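Local coordinates for GARP domain-containing protein (Trypanosoma brucei brucei TREU927, PDB 6XZ6) that serves as the trypanosome's receptor for the host complement regulator factor H, binding its domain D5 and increasing transmission of the parasite to tsetse flies, at residues A[76-79]-A[80-84]; A[50-53]-A[54-58]. All coordinates share one frame; numbering follows the deposited sequence.

Contact 1. Residues A[76-79]-A[80-84]; sequences AREA and ATVAY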
ATOM      1  N   ALA A  76     -40.363  10.217  -8.080  1.00 56.87           N
ATOM      2  CA  ALA A  76     -39.448   9.549  -9.015  1.00 54.99           C
ATOM      3  C   ALA A  76     -38.386  10.542  -9.469  1.00 54.49           C
ATOM      4  O   ALA A  76     -37.259  10.138  -9.741  1.00 53.38           O
ATOM      5  CB  ALA A  76     -40.209   9.025 -10.218  1.00 57.88           C
ATOM      6  N   ARG A  77     -38.740  11.843  -9.539  1.00 48.62           N
ATOM      7  CA  ARG A  77     -37.821  12.925  -9.903  1.00 45.55           C
ATOM      8  C   ARG A  77     -36.862  13.191  -8.763  1.00 48.13           C
ATOM      9  O   ARG A  77     -35.685  13.415  -9.008  1.00 48.41           O
ATOM     10  CB  ARG A  77     -38.589  14.215 -10.266  1.00 45.85           C
ATOM     11  CG  ARG A  77     -37.726  15.452 -10.510  1.00 52.80           C
ATOM     12  CD  ARG A  77     -37.240  15.543 -11.942  1.00 68.18           C
ATOM     13  NE  ARG A  77     -36.022  14.767 -12.186  1.00 78.37           N
ATOM     14  CZ  ARG A  77     -35.721  14.190 -13.345  1.00 90.04           C
ATOM     15  NH1 ARG A  77     -34.584  13.516 -13.482  1.00 83.69           N
ATOM     16  NH2 ARG A  77     -36.561  14.265 -14.372  1.00 65.93           N
ATOM     17  N   GLU A  78     -37.358  13.187  -7.521  1.00 43.64           N
ATOM     18  CA  GLU A  78     -36.525  13.415  -6.353  1.00 40.95           C
ATOM     19  C   GLU A  78     -35.540  12.266  -6.136  1.00 42.60           C
ATOM     20  O   GLU A  78     -34.406  12.520  -5.721  1.00 41.86           O
ATOM     21  CB  GLU A  78     -37.372  13.732  -5.106  1.00 43.72           C
ATOM     22  CG  GLU A  78     -36.580  14.283  -3.915  1.00 55.52           C
ATOM     23  CD  GLU A  78     -35.415  15.228  -4.172  1.00 71.47           C
ATOM     24  OE1 GLU A  78     -34.290  14.897  -3.728  1.00 61.58           O
ATOM     25  OE2 GLU A  78     -35.620  16.292  -4.808  1.00 62.00           O
ATOM     26  N   ALA A  79     -35.940  11.029  -6.475  1.00 37.96           N
ATOM     27  CA  ALA A  79     -35.079   9.849  -6.358  1.00 36.97           C
ATOM     28  C   ALA A  79     -34.018   9.821  -7.459  1.00 39.36           C
ATOM     29  O   ALA A  79     -32.889   9.396  -7.219  1.00 37.15           O
ATOM     30  CB  ALA A  79     -35.914   8.591  -6.410  1.00 40.07           C
ATOM     31  N   ALA A  80     -34.361  10.324  -8.647  1.00 38.14           N
ATOM     32  CA  ALA A  80     -33.453  10.372  -9.797  1.00 37.69           C
ATOM     33  C   ALA A  80     -32.304  11.333  -9.504  1.00 39.61           C
ATOM     34  O   ALA A  80     -31.164  11.063  -9.917  1.00 39.19           O
ATOM     35  CB  ALA A  80     -34.207  10.808 -11.055  1.00 39.23           C
ATOM     36  N   THR A  81     -32.599  12.437  -8.770  1.00 33.97           N
ATOM     37  CA  THR A  81     -31.579  13.413  -8.398  1.00 31.75           C
ATOM     38  C   THR A  81     -30.769  12.873  -7.214  1.00 33.23           C
ATOM     39  O   THR A  81     -29.555  13.033  -7.221  1.00 32.18           O
ATOM     40  CB  THR A  81     -32.127  14.864  -8.218  1.00 43.63           C
ATOM     41  OG1 THR A  81     -32.670  15.040  -6.920  1.00 52.10           O
ATOM     42  CG2 THR A  81     -33.149  15.272  -9.280  1.00 39.36           C
ATOM     43  N   VAL A  82     -31.400  12.179  -6.247  1.00 29.60           N
ATOM     44  CA  VAL A  82     -30.662  11.561  -5.139  1.00 28.99           C
ATOM     45  C   VAL A  82     -29.658  10.528  -5.675  1.00 32.21           C
ATOM     46  O   VAL A  82     -28.520  10.508  -5.209  1.00 32.18           O
ATOM     47  CB  VAL A  82     -31.586  11.003  -4.031  1.00 35.87           C
ATOM     48  CG1 VAL A  82     -30.825  10.107  -3.051  1.00 35.63           C
ATOM     49  CG2 VAL A  82     -32.284  12.142  -3.286  1.00 36.13           C
ATOM     50  N   ALA A  83     -30.046   9.733  -6.699  1.00 28.66           N
ATOM     51  CA  ALA A  83     -29.159   8.766  -7.360  1.00 27.50           C
ATOM     52  C   ALA A  83     -28.011   9.509  -8.050  1.00 27.92           C
ATOM     53  O   ALA A  83     -26.859   9.145  -7.842  1.00 26.96           O
ATOM     54  CB  ALA A  83     -29.942   7.923  -8.349  1.00 30.26           C
ATOM     55  N   TYR A  84     -28.304  10.599  -8.780  1.00 25.18           N
ATOM     56  CA  TYR A  84     -27.282  11.468  -9.409  1.00 23.43           C
ATOM     57  C   TYR A  84     -26.273  12.023  -8.375  1.00 25.25           C
ATOM     58  O   TYR A  84     -25.063  11.944  -8.590  1.00 25.44           O
ATOM     59  CB  TYR A  84     -27.909  12.639 -10.195  1.00 23.90           C
ATOM     60  CG  TYR A  84     -26.868  13.634 -10.659  1.00 25.40           C
ATOM     61  CD1 TYR A  84     -25.937  13.294 -11.635  1.00 26.44           C
ATOM     62  CD2 TYR A  84     -26.753  14.888 -10.053  1.00 26.79           C
ATOM     63  CE1 TYR A  84     -24.931  14.185 -12.016  1.00 25.68           C
ATOM     64  CE2 TYR A  84     -25.734  15.778 -10.411  1.00 27.18           C
ATOM     65  CZ  TYR A  84     -24.846  15.433 -11.415  1.00 35.96           C
ATOM     66  OH  TYR A  84     -23.867  16.323 -11.800  1.00 41.29           O
TER

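Contact 2. Residues A[50-53]-A[54-58]; sequences EGKK and AAKRA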
ATOM      1  N   GLU A  50     -30.454   5.016 -15.033  1.00 44.90           N
ATOM      2  CA  GLU A  50     -31.714   4.284 -14.925  1.00 48.03           C
ATOM      3  C   GLU A  50     -32.768   5.076 -14.161  1.00 52.87           C
ATOM      4  O   GLU A  50     -33.940   5.056 -14.550  1.00 55.83           O
ATOM      5  CB  GLU A  50     -31.504   2.903 -14.283  1.00 51.04           C
ATOM      6  CG  GLU A  50     -30.830   1.894 -15.197  1.00 68.86           C
ATOM      7  CD  GLU A  50     -30.941   0.455 -14.727  1.00106.37           C
ATOM      8  OE1 GLU A  50     -31.809  -0.278 -15.260  1.00118.67           O
ATOM      9  OE2 GLU A  50     -30.161   0.062 -13.828  1.00 94.82           O
ATOM     10  N   GLY A  51     -32.349   5.769 -13.096  1.00 46.35           N
ATOM     11  CA  GLY A  51     -33.207   6.621 -12.278  1.00 44.84           C
ATOM     12  C   GLY A  51     -33.764   7.790 -13.072  1.00 47.35           C
ATOM     13  O   GLY A  51     -34.928   8.145 -12.906  1.00 48.63           O
ATOM     14  N   LYS A  52     -32.935   8.377 -13.958  1.00 42.36           N
ATOM     15  CA  LYS A  52     -33.272   9.488 -14.853  1.00 43.86           C
ATOM     16  C   LYS A  52     -34.316   9.032 -15.865  1.00 56.26           C
ATOM     17  O   LYS A  52     -35.228   9.798 -16.187  1.00 59.85           O
ATOM     18  CB  LYS A  52     -31.999   9.956 -15.583  1.00 45.43           C
ATOM     19  CG  LYS A  52     -32.142  11.093 -16.603  1.00 55.80           C
ATOM     20  CD  LYS A  52     -30.751  11.596 -16.968  1.00 65.78           C
ATOM     21  CE  LYS A  52     -30.601  12.242 -18.316  1.00 79.44           C
ATOM     22  NZ  LYS A  52     -29.218  12.770 -18.490  1.00 80.02           N
ATOM     23  N   LYS A  53     -34.165   7.797 -16.379  1.00 54.71           N
ATOM     24  CA  LYS A  53     -35.084   7.211 -17.339  1.00 57.48           C
ATOM     25  C   LYS A  53     -36.467   7.034 -16.682  1.00 62.84           C
ATOM     26  O   LYS A  53     -37.454   7.507 -17.245  1.00 65.61           O
ATOM     27  CB  LYS A  53     -34.462   5.929 -17.947  1.00 61.60           C
ATOM     28  CG  LYS A  53     -35.335   4.667 -18.084  1.00 70.70           C
ATOM     29  CD  LYS A  53     -34.628   3.399 -17.531  1.00 80.25           C
ATOM     30  CE  LYS A  53     -33.446   2.902 -18.350  1.00 92.02           C
ATOM     31  NZ  LYS A  53     -32.930   1.593 -17.857  1.00104.00           N
ATOM     32  N   ALA A  54     -36.514   6.479 -15.455  1.00 56.86           N
ATOM     33  CA  ALA A  54     -37.736   6.252 -14.674  1.00 58.20           C
ATOM     34  C   ALA A  54     -38.487   7.568 -14.406  1.00 62.79           C
ATOM     35  O   ALA A  54     -39.708   7.627 -14.573  1.00 64.24           O
ATOM     36  CB  ALA A  54     -37.390   5.557 -13.361  1.00 58.55           C
ATOM     37  N   ALA A  55     -37.741   8.631 -14.035  1.00 57.24           N
ATOM     38  CA  ALA A  55     -38.267   9.959 -13.756  1.00 56.01           C
ATOM     39  C   ALA A  55     -38.887  10.524 -15.010  1.00 63.26           C
ATOM     40  O   ALA A  55     -39.900  11.204 -14.919  1.00 64.28           O
ATOM     41  CB  ALA A  55     -37.160  10.869 -13.275  1.00 53.47           C
ATOM     42  N   LYS A  56     -38.306  10.218 -16.182  1.00 60.90           N
ATOM     43  CA  LYS A  56     -38.805  10.673 -17.475  1.00 62.32           C
ATOM     44  C   LYS A  56     -40.080   9.929 -17.885  1.00 69.71           C
ATOM     45  O   LYS A  56     -40.994  10.544 -18.431  1.00 70.98           O
ATOM     46  CB  LYS A  56     -37.717  10.586 -18.550  1.00 64.82           C
ATOM     47  CG  LYS A  56     -36.809  11.821 -18.588  1.00 72.87           C
ATOM     48  CD  LYS A  56     -35.750  11.682 -19.691  1.00 83.26           C
ATOM     49  CE  LYS A  56     -34.663  12.728 -19.643  1.00 90.15           C
ATOM     50  NZ  LYS A  56     -33.527  12.361 -20.535  1.00 96.39           N
ATOM     51  N   ARG A  57     -40.161   8.624 -17.579  1.00 67.78           N
ATOM     52  CA  ARG A  57     -41.320   7.752 -17.826  1.00 70.35           C
ATOM     53  C   ARG A  57     -42.489   8.185 -16.913  1.00 76.93           C
ATOM     54  O   ARG A  57     -43.643   8.179 -17.347  1.00 79.91           O
ATOM     55  CB  ARG A  57     -40.914   6.278 -17.585  1.00 67.00           C
ATOM     56  CG  ARG A  57     -42.052   5.280 -17.473  1.00 70.02           C
ATOM     57  CD  ARG A  57     -41.535   3.889 -17.188  1.00 77.12           C
ATOM     58  NE  ARG A  57     -42.616   2.965 -16.847  1.00 88.27           N
ATOM     59  CZ  ARG A  57     -42.445   1.678 -16.549  1.00101.21           C
ATOM     60  NH1 ARG A  57     -43.492   0.913 -16.256  1.00 77.31           N
ATOM     61  NH2 ARG A  57     -41.227   1.144 -16.545  1.00 92.25           N
ATOM     62  N   ALA A  58     -42.183   8.568 -15.658  1.00 72.23           N
ATOM     63  CA  ALA A  58     -43.181   9.040 -14.702  1.00 72.61           C
ATOM     64  C   ALA A  58     -43.737  10.424 -15.076  1.00 75.64           C
ATOM     65  O   ALA A  58     -44.950  10.618 -15.058  1.00 76.94           O
ATOM     66  CB  ALA A  58     -42.604   9.052 -13.296  1.00 71.54           C
TER

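Contact 1. Residues A[76-79]-A[80-84]
Thr81 and Val82 both reach back to the carbonyl of Glu78, one turn earlier on the same helix. Val82 N donates to Glu78 O at 3.1 Å, and Thr81 OG1 donates to the same Glu78 O at 3.3 Å, the hydroxyl standing above the carbonyl plane; both donors come from one face of that plane, so two bonds grip this oxygen. A chi1 of 84° lays OG1 between the backbone N and carbonyl carbon of Thr81, within range of Glu78 O. Further i to i+4 bonds between the two segments run from Ala80 N to Ala76 O, Thr81 N to Arg77 O and Ala83 N to Ala79 O at 2.9 Å. This turn lies on the long helix 67-125 of an elongated helical bundle, and the helix's buried alanines here face two neighbours: Ala76, Ala79 and Ala83 meet helix 165-208, while Ala76 and Ala80 meet helix 4-61. The side chains add a few van der Waals contacts. Glu78 bends at chi2 (37°) and carries OE1 across to Val82 CG2, 3.4 Å away. The side chains of Arg77 and Thr81 cross at about a right angle; Thr81 CG2 lies at the guanidinium edge, near its plane, whereas Ala80 CB approaches Arg77 NH1 obliquely at 3.7 Å. The charge of Arg77 is met outside this turn, in a salt bridge from NH2 to Glu59 on helix 4-61.

Contact 2. Residues A[50-53]-A[54-58]
Regular i to i+4 backbone bonds join 50-53 to 54-58 in one continuous helix: Ala54 N to Glu50 O, Ala55 N to Gly51 O, Lys56 N to Lys52 O and Arg57 N to Lys53 O, the last at 2.9 Å. Lys53 O also receives a weak second bond from Lys56 N, 3.0 Å away with an N-H...O angle of only 121°. Among the side chains, Lys52 and Lys56 lie alongside each other and point the same way, both extended beyond CG. Lys52 CE approaches Lys56 NZ to 3.7 Å, while the two NZ atoms of Lys52 and Lys56 remain 4.8 Å apart; these like charges probably repel each other, though solvent at this exposed edge should soften the effect. The aliphatic base of Lys56 rests on the backbone, with CB 3.4 Å from Lys53 O and CG 3.5 Å from Lys52 O. Lys53 bends at chi2 and at chi3, the latter -70°, and its chain turns back toward the preceding turn, where NZ forms a salt bridge with Glu50 OE1 at 3.4 Å. Arg57 is extended from CG to NE and leads away from this turn; its NH1 donates to the carbonyl of Phe212 beyond helix 165-208. This is the amphipathic pattern of a bundle helix, lysines outward, Gly51 and the small alanines inward: Ala54 packs on Ala205 and Gln206 of helix 165-208, whereas Ala55 meets Arg77 and Ala80, and Ala58 meets Ala73 and Ala76, of helix 67-125.

Overall arrangement
Contacts 1 and 2 are single-helix contacts on successive long helices, 67-125 and 4-61, with centres 9 Å apart. Both are partly buried and both helices pack against helix 165-208, but contact 1 is the more buried, while contact 2 has more exposed residues, Lys52, Lys53 and Lys56. They touch directly through small groups: Ala80 CB lies 3.3 Å from Gly51 O, consistent with small residues letting the two helices come close. Their outer chemistry differs. In contact 1 a hydroxyl returns to a main-chain carbonyl and an arginine bridges to the neighbouring helix, whereas the exposed side of contact 2 is lysine-rich, with its acid-base pair inside one turn.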